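Local coordinates for protein UTP--glucose-1-phosphate uridylyltransferase YngB (PDB 7O2N) that catalyses the formation of UDP-glucose from glucose-1-phosphate and UTP, a step towards the diglucosyl-diacylglycerol glycolipid of Bacillus subtilis membranes, at residues A[7-12]-A[36-41]; A[40-45]-A[97-102]; A[53-58]-A[62-67]; A[102-107]-A[114-119]; A[207-212]-A[232-237]. One frame throughout, in Å; residues are numbered along the deposited sequence.

Contact 1: A[7-12]-A[36-41]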
# COMPACT_ATOMS: atom_id res chain seq x y z
N ALA A 7 -2.17 9.97 -24.18
CA ALA A 7 -3.12 9.42 -23.23
C ALA A 7 -3.30 10.37 -22.03
O ALA A 7 -2.39 11.12 -21.66
CB ALA A 7 -2.60 8.09 -22.78
N VAL A 8 -4.48 10.31 -21.42
CA VAL A 8 -4.81 11.16 -20.28
C VAL A 8 -5.26 10.30 -19.10
O VAL A 8 -6.30 9.64 -19.19
CB VAL A 8 -5.94 12.12 -20.64
CG1 VAL A 8 -6.23 13.03 -19.46
CG2 VAL A 8 -5.65 12.93 -21.88
N ILE A 9 -4.50 10.35 -17.99
CA ILE A 9 -4.92 9.63 -16.79
C ILE A 9 -5.45 10.65 -15.78
O ILE A 9 -4.66 11.43 -15.25
CB ILE A 9 -3.74 8.85 -16.18
CG1 ILE A 9 -2.97 8.06 -17.23
CG2 ILE A 9 -4.19 7.98 -15.03
CD1 ILE A 9 -1.68 7.48 -16.70
N PRO A 10 -6.76 10.67 -15.44
CA PRO A 10 -7.26 11.60 -14.43
C PRO A 10 -6.89 10.96 -13.10
O PRO A 10 -7.02 9.75 -12.95
CB PRO A 10 -8.77 11.68 -14.68
CG PRO A 10 -9.01 10.77 -15.87
CD PRO A 10 -7.83 9.81 -15.95
N ALA A 11 -6.36 11.76 -12.17
CA ALA A 11 -5.93 11.23 -10.89
C ALA A 11 -6.11 12.29 -9.80
O ALA A 11 -5.17 12.53 -9.04
CB ALA A 11 -4.48 10.82 -10.97
N ALA A 12 -7.31 12.87 -9.68
CA ALA A 12 -7.46 13.92 -8.70
C ALA A 12 -8.25 13.44 -7.49
O ALA A 12 -8.33 14.17 -6.49
CB ALA A 12 -8.09 15.13 -9.35
N PRO A 36 2.82 0.51 -7.39
CA PRO A 36 1.71 1.45 -7.25
C PRO A 36 0.74 1.25 -8.41
O PRO A 36 1.15 0.99 -9.54
CB PRO A 36 2.43 2.80 -7.36
CG PRO A 36 3.81 2.49 -6.85
CD PRO A 36 4.12 1.17 -7.50
N ALA A 37 -0.55 1.36 -8.09
CA ALA A 37 -1.58 1.11 -9.07
C ALA A 37 -1.29 1.96 -10.30
O ALA A 37 -1.36 1.50 -11.44
CB ALA A 37 -2.91 1.40 -8.43
N ILE A 38 -0.90 3.21 -10.07
CA ILE A 38 -0.68 4.16 -11.15
C ILE A 38 0.34 3.58 -12.15
O ILE A 38 0.26 3.84 -13.35
CB ILE A 38 -0.27 5.53 -10.55
CG1 ILE A 38 -0.69 6.76 -11.36
CG2 ILE A 38 1.19 5.58 -10.18
CD1 ILE A 38 -1.07 6.53 -12.78
N GLN A 39 1.27 2.75 -11.66
CA GLN A 39 2.31 2.27 -12.55
C GLN A 39 1.74 1.25 -13.52
O GLN A 39 2.21 1.16 -14.66
CB GLN A 39 3.47 1.61 -11.81
CG GLN A 39 4.62 1.20 -12.72
CD GLN A 39 5.74 0.60 -11.91
OE1 GLN A 39 6.03 1.02 -10.79
NE2 GLN A 39 6.35 -0.44 -12.43
N TYR A 40 0.75 0.47 -13.06
CA TYR A 40 0.12 -0.49 -13.95
C TYR A 40 -0.48 0.25 -15.14
O TYR A 40 -0.37 -0.22 -16.26
CB TYR A 40 -0.88 -1.39 -13.21
CG TYR A 40 -0.31 -2.42 -12.25
CD1 TYR A 40 0.02 -3.70 -12.68
CD2 TYR A 40 -0.15 -2.13 -10.91
CE1 TYR A 40 0.54 -4.65 -11.81
CE2 TYR A 40 0.34 -3.07 -10.02
CZ TYR A 40 0.69 -4.33 -10.47
OH TYR A 40 1.19 -5.23 -9.57
N ILE A 41 -1.07 1.43 -14.89
CA ILE A 41 -1.78 2.16 -15.93
C ILE A 41 -0.79 2.70 -16.95
O ILE A 41 -1.01 2.54 -18.15
CB ILE A 41 -2.63 3.30 -15.36
CG1 ILE A 41 -3.48 2.85 -14.17
CG2 ILE A 41 -3.46 3.88 -16.48
CD1 ILE A 41 -4.22 3.96 -13.47
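Ile9 lays its terminal methyl against two isoleucines of the helix that follows it in the chain, Ile38 and Ile41. The arrangement is the first half of a beta-alpha-beta crossover in the GT-A-type nucleotidyltransferase fold: strand 6-11 is left through a long connection without regular secondary structure, helix 37-47 covers one face of the sheet, and the chain re-enters it as the parallel neighbour 52-57. Contact is purely apolar. The CG1 arm of Ile9 stands anti to its carbonyl carbon (chi1 -47°) and runs on extended, which carries CD1 out from the strand to meet Ile41 CG2 at 4.0 Å. The same methyl lies 4.1 Å from Ile38 CD1. Ile38 also sits near the other branch of the strand residue, its CD1 being 4.1 Å from Ile9 CG2, so it spans both limbs of that side chain at a slant. On the strand's other face Val8 packs on Phe126, while backbone bonds from Ala7 and Ile9 reach strand 52-57. Pro36 and Gln39, beside this interface, pack on Pro20 of the second subunit. Ile41, unlike Ile38, presents its short branch: CG2, anti to its own backbone N, makes the contact.

Contact 2: A[40-45]-A[97-102]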
# COMPACT_ATOMS: atom_id res chain seq x y z
N TYR A 40 0.75 0.47 -13.06
CA TYR A 40 0.12 -0.49 -13.95
C TYR A 40 -0.48 0.25 -15.14
O TYR A 40 -0.37 -0.22 -16.26
CB TYR A 40 -0.88 -1.39 -13.21
CG TYR A 40 -0.31 -2.42 -12.25
CD1 TYR A 40 0.02 -3.70 -12.68
CD2 TYR A 40 -0.15 -2.13 -10.91
CE1 TYR A 40 0.54 -4.65 -11.81
CE2 TYR A 40 0.34 -3.07 -10.02
CZ TYR A 40 0.69 -4.33 -10.47
OH TYR A 40 1.19 -5.23 -9.57
N ILE A 41 -1.07 1.43 -14.89
CA ILE A 41 -1.78 2.16 -15.93
C ILE A 41 -0.79 2.70 -16.95
O ILE A 41 -1.01 2.54 -18.15
CB ILE A 41 -2.63 3.30 -15.36
CG1 ILE A 41 -3.48 2.85 -14.17
CG2 ILE A 41 -3.46 3.88 -16.48
CD1 ILE A 41 -4.22 3.96 -13.47
N VAL A 42 0.29 3.32 -16.46
CA VAL A 42 1.35 3.79 -17.35
C VAL A 42 1.96 2.63 -18.14
O VAL A 42 2.34 2.81 -19.29
CB VAL A 42 2.43 4.58 -16.58
CG1 VAL A 42 3.63 4.91 -17.47
CG2 VAL A 42 1.83 5.86 -16.01
N GLU A 43 2.05 1.44 -17.53
CA GLU A 43 2.58 0.27 -18.20
C GLU A 43 1.66 -0.19 -19.33
O GLU A 43 2.11 -0.42 -20.44
CB GLU A 43 2.90 -0.81 -17.19
CG GLU A 43 4.30 -0.61 -16.63
CD GLU A 43 4.62 -1.43 -15.41
OE1 GLU A 43 3.71 -2.12 -14.90
OE2 GLU A 43 5.76 -1.40 -14.96
N GLU A 44 0.36 -0.26 -19.07
CA GLU A 44 -0.59 -0.53 -20.13
C GLU A 44 -0.30 0.40 -21.31
O GLU A 44 -0.01 -0.07 -22.40
CB GLU A 44 -2.03 -0.39 -19.63
CG GLU A 44 -3.02 -1.13 -20.51
CD GLU A 44 -4.48 -1.00 -20.08
OE1 GLU A 44 -4.81 -1.34 -18.91
OE2 GLU A 44 -5.28 -0.58 -20.92
N ALA A 45 -0.33 1.71 -21.03
CA ALA A 45 -0.19 2.74 -22.05
C ALA A 45 1.14 2.60 -22.80
O ALA A 45 1.17 2.64 -24.03
CB ALA A 45 -0.35 4.11 -21.45
N ALA A 97 7.37 6.40 -20.23
CA ALA A 97 6.70 7.34 -21.12
C ALA A 97 7.11 8.73 -20.69
O ALA A 97 7.80 8.88 -19.69
CB ALA A 97 5.20 7.17 -21.02
N ASN A 98 6.70 9.75 -21.45
CA ASN A 98 6.98 11.12 -21.04
C ASN A 98 5.78 11.59 -20.25
O ASN A 98 4.70 11.76 -20.83
CB ASN A 98 7.21 12.05 -22.23
CG ASN A 98 8.36 11.65 -23.13
OD1 ASN A 98 9.42 11.22 -22.65
ND2 ASN A 98 8.15 11.80 -24.43
N ILE A 99 5.98 11.80 -18.94
CA ILE A 99 4.87 12.03 -18.05
C ILE A 99 4.73 13.52 -17.79
O ILE A 99 5.61 14.11 -17.16
CB ILE A 99 5.06 11.25 -16.74
CG1 ILE A 99 5.48 9.80 -16.96
CG2 ILE A 99 3.81 11.33 -15.90
CD1 ILE A 99 4.48 8.99 -17.75
N HIS A 100 3.61 14.10 -18.24
CA HIS A 100 3.28 15.50 -17.99
C HIS A 100 2.22 15.59 -16.89
O HIS A 100 1.45 14.66 -16.72
CB HIS A 100 2.77 16.14 -19.29
CG HIS A 100 3.71 15.98 -20.45
ND1 HIS A 100 4.20 14.75 -20.85
CD2 HIS A 100 4.25 16.87 -21.29
CE1 HIS A 100 5.01 14.91 -21.87
NE2 HIS A 100 5.05 16.20 -22.16
N TYR A 101 2.17 16.72 -16.16
CA TYR A 101 1.17 16.96 -15.12
C TYR A 101 0.47 18.30 -15.28
O TYR A 101 1.05 19.29 -15.72
CB TYR A 101 1.81 16.98 -13.73
CG TYR A 101 2.57 15.73 -13.47
CD1 TYR A 101 1.92 14.55 -13.11
CD2 TYR A 101 3.94 15.69 -13.66
CE1 TYR A 101 2.63 13.37 -12.93
CE2 TYR A 101 4.66 14.51 -13.49
CZ TYR A 101 4.00 13.35 -13.13
OH TYR A 101 4.70 12.19 -12.93
N ILE A 102 -0.80 18.33 -14.90
CA ILE A 102 -1.53 19.57 -14.78
C ILE A 102 -2.35 19.46 -13.52
O ILE A 102 -2.79 18.37 -13.16
CB ILE A 102 -2.43 19.83 -16.01
CG1 ILE A 102 -3.14 21.18 -15.92
CG2 ILE A 102 -3.43 18.70 -16.23
CD1 ILE A 102 -2.46 22.26 -16.69
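The backbone amide of Glu44 donates to Tyr40 O at 2.9 Å, one of the helical bonds that enclose Val42, and it is Val42 that meets Ile99 and Ala97 across the interface. Helix 37-47 here rests on the sheet of the Rossmann-like GT-A fold, near the start of strand 98-103. Ala45 N, bonded to Ile41 O at 3.1 Å, continues the same turn. No hydrogen bond joins the two segments; a few methyl groups do the work. Val42 and Ile99 reach toward each other tip to tip, with Val42 CG1 at 4.2 Å from Ile99 CD1. This branch of the valine is set anti to its backbone N (chi1 172°), while CG2 serves a different neighbour, Ile9 of strand 6-11. Ala97, just before the strand, adds a looser touch, its CB lying 4.5 Å from Val42 CG1. Phe68 and Leu96 also pack on the valine, and Ile99 leans on Ile55 of the intervening strand 52-57. Away from this apolar patch the helix also makes salt bridges, Glu43 with Lys35 and Glu44 with Arg206. Ile99 gets its methyl to the helix through two successive turns of its side chain, chi1 -47° and chi2 -60°, which leave CD1, rather than CG2, facing Val42 CG1.

Contact 3: A[53-58]-A[62-67]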
# COMPACT_ATOMS: atom_id res chain seq x y z
N ILE A 53 1.92 10.97 -21.75
CA ILE A 53 0.80 10.88 -20.82
C ILE A 53 0.68 12.21 -20.07
O ILE A 53 1.67 12.80 -19.60
CB ILE A 53 1.04 9.71 -19.85
CG1 ILE A 53 1.11 8.37 -20.59
CG2 ILE A 53 0.01 9.70 -18.74
CD1 ILE A 53 1.56 7.19 -19.73
N LEU A 54 -0.56 12.69 -19.95
CA LEU A 54 -0.85 13.80 -19.08
C LEU A 54 -1.66 13.28 -17.89
O LEU A 54 -2.72 12.68 -18.06
CB LEU A 54 -1.67 14.85 -19.84
CG LEU A 54 -2.15 16.03 -19.00
CD1 LEU A 54 -0.99 16.76 -18.32
CD2 LEU A 54 -2.91 17.02 -19.87
N ILE A 55 -1.14 13.50 -16.69
CA ILE A 55 -1.87 13.16 -15.50
C ILE A 55 -2.50 14.45 -14.98
O ILE A 55 -1.81 15.45 -14.80
CB ILE A 55 -0.94 12.54 -14.45
CG1 ILE A 55 -0.26 11.28 -14.99
CG2 ILE A 55 -1.69 12.29 -13.15
CD1 ILE A 55 0.74 10.69 -14.04
N ILE A 56 -3.83 14.42 -14.83
CA ILE A 56 -4.54 15.52 -14.20
C ILE A 56 -4.49 15.17 -12.72
O ILE A 56 -5.15 14.25 -12.25
CB ILE A 56 -5.99 15.63 -14.70
CG1 ILE A 56 -6.20 15.40 -16.21
CG2 ILE A 56 -6.65 16.90 -14.20
CD1 ILE A 56 -5.26 16.11 -17.16
N THR A 57 -3.62 15.88 -11.99
CA THR A 57 -3.38 15.56 -10.60
C THR A 57 -4.02 16.65 -9.75
O THR A 57 -4.46 17.67 -10.28
CB THR A 57 -1.87 15.39 -10.36
OG1 THR A 57 -1.65 15.07 -8.98
CG2 THR A 57 -1.07 16.62 -10.71
N GLY A 58 -4.03 16.45 -8.43
CA GLY A 58 -4.50 17.43 -7.46
C GLY A 58 -3.45 17.74 -6.39
O GLY A 58 -2.25 17.56 -6.63
N ARG A 62 2.31 14.65 -4.89
CA ARG A 62 3.68 14.76 -5.35
C ARG A 62 4.25 13.36 -5.58
O ARG A 62 4.97 13.15 -6.55
CB ARG A 62 4.56 15.56 -4.38
N SER A 63 3.89 12.40 -4.73
CA SER A 63 4.48 11.08 -4.83
C SER A 63 4.31 10.43 -6.22
O SER A 63 5.18 9.67 -6.64
CB SER A 63 4.05 10.18 -3.71
OG SER A 63 2.65 9.97 -3.68
N ILE A 64 3.22 10.74 -6.93
CA ILE A 64 3.04 10.19 -8.27
C ILE A 64 4.16 10.70 -9.18
O ILE A 64 4.78 9.93 -9.90
CB ILE A 64 1.65 10.51 -8.85
CG1 ILE A 64 0.51 9.82 -8.09
CG2 ILE A 64 1.56 10.23 -10.34
CD1 ILE A 64 -0.76 10.64 -8.13
N GLU A 65 4.42 12.02 -9.12
CA GLU A 65 5.38 12.69 -9.98
C GLU A 65 6.80 12.21 -9.67
O GLU A 65 7.64 12.06 -10.56
CB GLU A 65 5.26 14.22 -9.83
CG GLU A 65 3.82 14.72 -9.85
CD GLU A 65 3.60 16.18 -9.51
OE1 GLU A 65 4.51 16.98 -9.82
OE2 GLU A 65 2.52 16.53 -8.95
N ASP A 66 7.05 11.99 -8.38
CA ASP A 66 8.33 11.55 -7.89
C ASP A 66 8.57 10.12 -8.35
O ASP A 66 9.68 9.78 -8.75
CB ASP A 66 8.38 11.68 -6.37
CG ASP A 66 8.88 13.04 -5.89
OD1 ASP A 66 9.67 13.72 -6.64
OD2 ASP A 66 8.52 13.39 -4.75
N HIS A 67 7.54 9.28 -8.29
CA HIS A 67 7.66 7.87 -8.62
C HIS A 67 8.26 7.71 -10.02
O HIS A 67 9.07 6.82 -10.22
CB HIS A 67 6.32 7.15 -8.50
CG HIS A 67 6.43 5.66 -8.61
ND1 HIS A 67 6.83 4.85 -7.54
CD2 HIS A 67 6.19 4.83 -9.65
CE1 HIS A 67 6.86 3.59 -7.94
NE2 HIS A 67 6.48 3.56 -9.23
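Ile55 and Ile64 cross obliquely, each using a different branch to join strand 52-57 to helix 62-67. Ile55 uses its long arm: CG1 is anti to the carbonyl carbon and the chain goes on extended (chi2 176°), which puts CD1 foremost. Ile64 answers with its short one, CG2, and the two methyls meet at 3.8 Å. Further along the strand the second pair, Thr57 and Glu65, is turned at about a right angle. The methyl of Thr57, not its hydroxyl, looks at the helix residue, and CG2 stands 4.0 Å from Glu65 OE2, a van der Waals contact without a hydrogen bond. The first bond of the Glu65 side chain does not point at the strand; the extended chain beyond CG (chi2 172°) carries the carboxylate to Thr57. Tyr101 of strand 98-103 touches Glu65 and also packs on Ile55, tying both pairs to the next strand. At the helix end His67 bonds through NE2 to Gln39 and through its backbone O to Lys23 of the second subunit. A strand followed, after a short loop, by a helix packed on its C-terminal half opens a beta-alpha-beta crossover; this one, with further helices in it, leads to the parallel neighbour 98-103 in the Rossmann-like sheet.

Contact 4: A[102-107]-A[114-119]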
# COMPACT_ATOMS: atom_id res chain seq x y z
N ILE A 102 -0.80 18.33 -14.90
CA ILE A 102 -1.53 19.57 -14.78
C ILE A 102 -2.35 19.46 -13.52
O ILE A 102 -2.79 18.37 -13.16
CB ILE A 102 -2.43 19.83 -16.01
CG1 ILE A 102 -3.14 21.18 -15.92
CG2 ILE A 102 -3.43 18.70 -16.23
CD1 ILE A 102 -2.46 22.26 -16.69
N ARG A 103 -2.54 20.59 -12.84
CA ARG A 103 -3.42 20.53 -11.68
C ARG A 103 -4.85 20.81 -12.09
O ARG A 103 -5.11 21.81 -12.76
CB ARG A 103 -2.93 21.50 -10.62
CG ARG A 103 -2.46 20.75 -9.39
CD ARG A 103 -0.97 20.81 -9.16
NE ARG A 103 -0.97 21.16 -7.75
CZ ARG A 103 0.03 20.95 -6.91
NH1 ARG A 103 1.14 20.36 -7.32
NH2 ARG A 103 -0.11 21.35 -5.65
N GLN A 104 -5.78 19.92 -11.71
CA GLN A 104 -7.19 20.24 -11.84
C GLN A 104 -7.49 21.31 -10.80
O GLN A 104 -7.09 21.18 -9.64
CB GLN A 104 -8.02 19.00 -11.57
CG GLN A 104 -9.35 19.06 -12.29
CD GLN A 104 -10.23 17.90 -11.88
OE1 GLN A 104 -10.11 17.36 -10.77
NE2 GLN A 104 -11.14 17.54 -12.78
N LYS A 105 -8.13 22.41 -11.21
CA LYS A 105 -8.14 23.52 -10.27
C LYS A 105 -9.14 23.22 -9.16
O LYS A 105 -8.73 23.11 -8.00
CB LYS A 105 -8.23 24.88 -10.97
CG LYS A 105 -6.86 25.47 -11.31
CD LYS A 105 -6.94 26.73 -12.14
CE LYS A 105 -7.23 26.46 -13.60
NZ LYS A 105 -7.33 27.74 -14.36
N GLU A 106 -10.42 23.05 -9.53
CA GLU A 106 -11.46 22.61 -8.61
C GLU A 106 -12.00 21.26 -9.07
O GLU A 106 -11.90 20.92 -10.25
CB GLU A 106 -12.55 23.67 -8.39
CG GLU A 106 -13.18 24.21 -9.66
CD GLU A 106 -12.23 25.04 -10.52
OE1 GLU A 106 -11.95 26.19 -10.12
OE2 GLU A 106 -11.76 24.52 -11.56
N PRO A 107 -12.52 20.42 -8.13
CA PRO A 107 -12.89 19.03 -8.46
C PRO A 107 -14.25 18.89 -9.12
O PRO A 107 -15.27 19.00 -8.45
CB PRO A 107 -12.93 18.37 -7.07
CG PRO A 107 -13.33 19.49 -6.13
CD PRO A 107 -12.73 20.75 -6.71
N VAL A 114 -11.05 15.83 -18.52
CA VAL A 114 -10.67 15.56 -19.89
C VAL A 114 -10.49 16.88 -20.65
O VAL A 114 -9.68 16.95 -21.57
CB VAL A 114 -11.71 14.64 -20.57
CG1 VAL A 114 -11.40 14.38 -22.04
CG2 VAL A 114 -11.86 13.34 -19.79
N LEU A 115 -11.22 17.92 -20.24
CA LEU A 115 -11.15 19.19 -20.93
C LEU A 115 -9.79 19.84 -20.70
O LEU A 115 -9.24 20.50 -21.60
CB LEU A 115 -12.28 20.10 -20.44
CG LEU A 115 -13.48 20.18 -21.38
CD1 LEU A 115 -14.43 21.29 -20.95
CD2 LEU A 115 -13.05 20.36 -22.84
N CYS A 116 -9.26 19.63 -19.48
CA CYS A 116 -7.96 20.18 -19.10
C CYS A 116 -6.90 19.76 -20.12
O CYS A 116 -5.99 20.53 -20.43
CB CYS A 116 -7.55 19.71 -17.71
SG CYS A 116 -8.59 20.34 -16.36
N ALA A 117 -7.06 18.56 -20.67
CA ALA A 117 -6.07 17.95 -21.53
C ALA A 117 -6.02 18.62 -22.90
O ALA A 117 -5.08 18.38 -23.67
CB ALA A 117 -6.42 16.50 -21.66
N GLU A 118 -7.03 19.48 -23.19
CA GLU A 118 -7.38 19.93 -24.52
C GLU A 118 -6.13 20.34 -25.30
O GLU A 118 -5.83 19.76 -26.34
CB GLU A 118 -8.39 21.07 -24.46
CG GLU A 118 -8.75 21.61 -25.84
CD GLU A 118 -9.83 22.68 -25.84
OE1 GLU A 118 -10.55 22.80 -24.82
OE2 GLU A 118 -9.95 23.39 -26.85
N HIS A 119 -5.41 21.34 -24.76
CA HIS A 119 -4.35 22.03 -25.47
C HIS A 119 -3.14 21.12 -25.61
O HIS A 119 -2.33 21.28 -26.52
CB HIS A 119 -4.03 23.36 -24.77
CG HIS A 119 -5.14 24.35 -24.83
ND1 HIS A 119 -5.22 25.32 -25.82
CD2 HIS A 119 -6.24 24.52 -24.06
CE1 HIS A 119 -6.31 26.04 -25.65
NE2 HIS A 119 -6.96 25.57 -24.58
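Cys116 faces Ile102 and Gln104, and the conformations of the three side chains decide which atoms meet. In the cysteine, chi1 of -67° swings SG to the position opposite the carbonyl carbon, where it comes to 4.3 Å from Gln104 CG. The glutamine therefore offers an aliphatic carbon to the sulfur; its amide is carried onward by a nearly straight chain (chi2 -173°), and NE2 makes weak hydrogen bonds to His112 ND1 and Gly109 O, both of helix 109-116. Ile102 approaches the other part of the cysteine. Because its CG1 lies anti to the backbone N (chi1 -177°), CG2 falls between N and the carbonyl carbon and touches Cys116 CB at 4.5 Å, a loose contact at the margin of the interface. Both residues also touch strand 52-57: Ile102 packs on Leu54 and Ile56, and Gln104, just past the strand, on Ile56. Behind the cysteine, Leu115 and Val114 turn to helix 213-219, so the helical segment is wedged between that helix and the sheet. Strand 98-103 thus ends in a short loop, and helix 109-116 returns over the strand it came from, the strand-loop-helix step repeated along the parallel part of a Rossmann-like sheet in GT-A-type nucleotidyltransferases.

Contact 5: A[207-212]-A[232-237]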
# COMPACT_ATOMS: atom_id res chain seq x y z
N TYR A 207 -10.87 4.50 -23.24
CA TYR A 207 -11.45 5.24 -24.35
C TYR A 207 -10.34 5.65 -25.31
O TYR A 207 -9.23 5.92 -24.87
CB TYR A 207 -12.17 6.50 -23.89
CG TYR A 207 -13.17 6.34 -22.78
CD1 TYR A 207 -12.78 6.05 -21.47
CD2 TYR A 207 -14.51 6.61 -23.00
CE1 TYR A 207 -13.71 5.96 -20.44
CE2 TYR A 207 -15.45 6.55 -21.97
CZ TYR A 207 -15.05 6.21 -20.69
OH TYR A 207 -15.97 6.15 -19.68
N VAL A 208 -10.64 5.66 -26.61
CA VAL A 208 -9.91 6.45 -27.57
C VAL A 208 -10.87 7.51 -28.12
O VAL A 208 -12.03 7.22 -28.39
CB VAL A 208 -9.27 5.57 -28.64
CG1 VAL A 208 -8.68 6.39 -29.78
CG2 VAL A 208 -8.18 4.72 -28.02
N LEU A 209 -10.40 8.77 -28.18
CA LEU A 209 -11.25 9.89 -28.53
C LEU A 209 -10.63 10.76 -29.61
O LEU A 209 -9.42 10.69 -29.89
CB LEU A 209 -11.52 10.72 -27.26
CG LEU A 209 -12.30 10.02 -26.16
CD1 LEU A 209 -12.69 11.02 -25.08
CD2 LEU A 209 -13.54 9.34 -26.73
N ASN A 210 -11.48 11.59 -30.22
CA ASN A 210 -11.04 12.54 -31.23
C ASN A 210 -11.03 13.94 -30.62
O ASN A 210 -11.79 14.22 -29.69
CB ASN A 210 -11.89 12.45 -32.50
CG ASN A 210 -11.46 11.32 -33.40
OD1 ASN A 210 -12.28 10.53 -33.85
ND2 ASN A 210 -10.15 11.23 -33.63
N SER A 211 -10.13 14.78 -31.16
CA SER A 211 -10.06 16.19 -30.83
C SER A 211 -11.46 16.80 -30.80
O SER A 211 -11.78 17.56 -29.89
CB SER A 211 -9.21 16.88 -31.85
OG SER A 211 -8.31 15.95 -32.44
N SER A 212 -12.28 16.44 -31.81
CA SER A 212 -13.68 16.84 -31.91
C SER A 212 -14.33 16.87 -30.54
O SER A 212 -15.05 17.80 -30.22
CB SER A 212 -14.44 15.92 -32.83
OG SER A 212 -13.55 15.02 -33.48
N ASP A 232 -22.18 11.69 -21.48
CA ASP A 232 -23.12 12.56 -22.18
C ASP A 232 -22.51 13.10 -23.47
O ASP A 232 -23.23 13.41 -24.42
CB ASP A 232 -23.66 13.63 -21.23
CG ASP A 232 -24.27 13.05 -19.96
OD1 ASP A 232 -24.29 11.80 -19.81
OD2 ASP A 232 -24.70 13.85 -19.11
N ALA A 233 -21.18 13.19 -23.50
CA ALA A 233 -20.48 13.70 -24.67
C ALA A 233 -20.31 12.58 -25.69
O ALA A 233 -20.11 12.82 -26.87
CB ALA A 233 -19.16 14.29 -24.28
N LEU A 234 -20.38 11.35 -25.20
CA LEU A 234 -20.43 10.23 -26.12
C LEU A 234 -21.85 10.12 -26.67
O LEU A 234 -22.04 9.71 -27.81
CB LEU A 234 -19.92 8.97 -25.41
CG LEU A 234 -18.43 8.98 -25.05
CD1 LEU A 234 -18.05 7.75 -24.25
CD2 LEU A 234 -17.56 9.08 -26.29
N ARG A 235 -22.83 10.56 -25.88
CA ARG A 235 -24.23 10.53 -26.26
C ARG A 235 -24.48 11.49 -27.42
O ARG A 235 -25.08 11.10 -28.42
CB ARG A 235 -25.13 10.90 -25.08
CG ARG A 235 -25.36 9.77 -24.09
CD ARG A 235 -26.30 10.11 -22.95
NE ARG A 235 -27.65 10.37 -23.42
CZ ARG A 235 -28.61 9.46 -23.53
NH1 ARG A 235 -28.38 8.21 -23.19
NH2 ARG A 235 -29.80 9.82 -23.97
N GLU A 236 -24.00 12.74 -27.27
CA GLU A 236 -24.23 13.79 -28.25
C GLU A 236 -23.40 13.53 -29.51
O GLU A 236 -23.67 14.13 -30.54
CB GLU A 236 -24.04 15.18 -27.64
N VAL A 237 -22.41 12.63 -29.42
CA VAL A 237 -21.68 12.16 -30.60
C VAL A 237 -22.50 11.07 -31.27
O VAL A 237 -22.36 10.83 -32.46
CB VAL A 237 -20.24 11.68 -30.29
CG1 VAL A 237 -19.67 10.77 -31.37
CG2 VAL A 237 -19.28 12.83 -30.04
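Helix 230-240 packs on one face of strand 206-210, with the closest backbones at Leu209 and Leu234, whose CA atoms are 9.5 Å apart. That spacing is bridged by side chains alone, as no hydrogen bond passes between the segments. The helix keeps its own bonding, for example Glu236 N to Asp232 O at 3.0 Å, and the strand is paired on both sides, Tyr207 and Leu209 with strand 125-129 and Val208 with strand 156-161. Leu234 is the single helix residue in the contact, and it divides its fork between two strand residues. Its CD1 comes to the edge of the Tyr207 ring, close to the ring plane, at 3.7 Å from CE2. The other methyl, CD2, meets Leu209 CD2 at 4.1 Å, with these two leucines turned at about a right angle. An extended chain in Leu234 (chi1 -68°, chi2 175°) sends CD1 straight out to the tyrosine and leaves CD2 as the side branch for Leu209. Ile243 also packs on Leu234, and Ala233 and Val237 lean on helix 213-219. Val208 points to the reverse face, where helix 141-152 covers it. Helices on both faces of the mixed central sheet form an alpha/beta/alpha sandwich, as in the GT-A fold of nucleotidyltransferases.

Overall arrangement
All five contacts pack helical segments on one mixed sheet. Contacts 1, 2 and 3 are a tight group, their centres about 6 to 9 Å apart: contacts 1 and 2 share helix 37-47, and strands 6-11, 52-57 and 98-103 are successive parallel neighbours. Contact 4, about 13 Å from contact 3 between centres, uses the far end of strand 98-103. Contact 5 stands apart, about 17 to 25 Å from the others between centres, on strand 206-210, which reaches this group through strand 125-129. Along the chain contact 3 falls between the two segments of contact 2; contacts 4 and 5 follow. The parallel half is thus built by successive crossovers, and contacts 1 and 3 also border the second subunit of the homodimer.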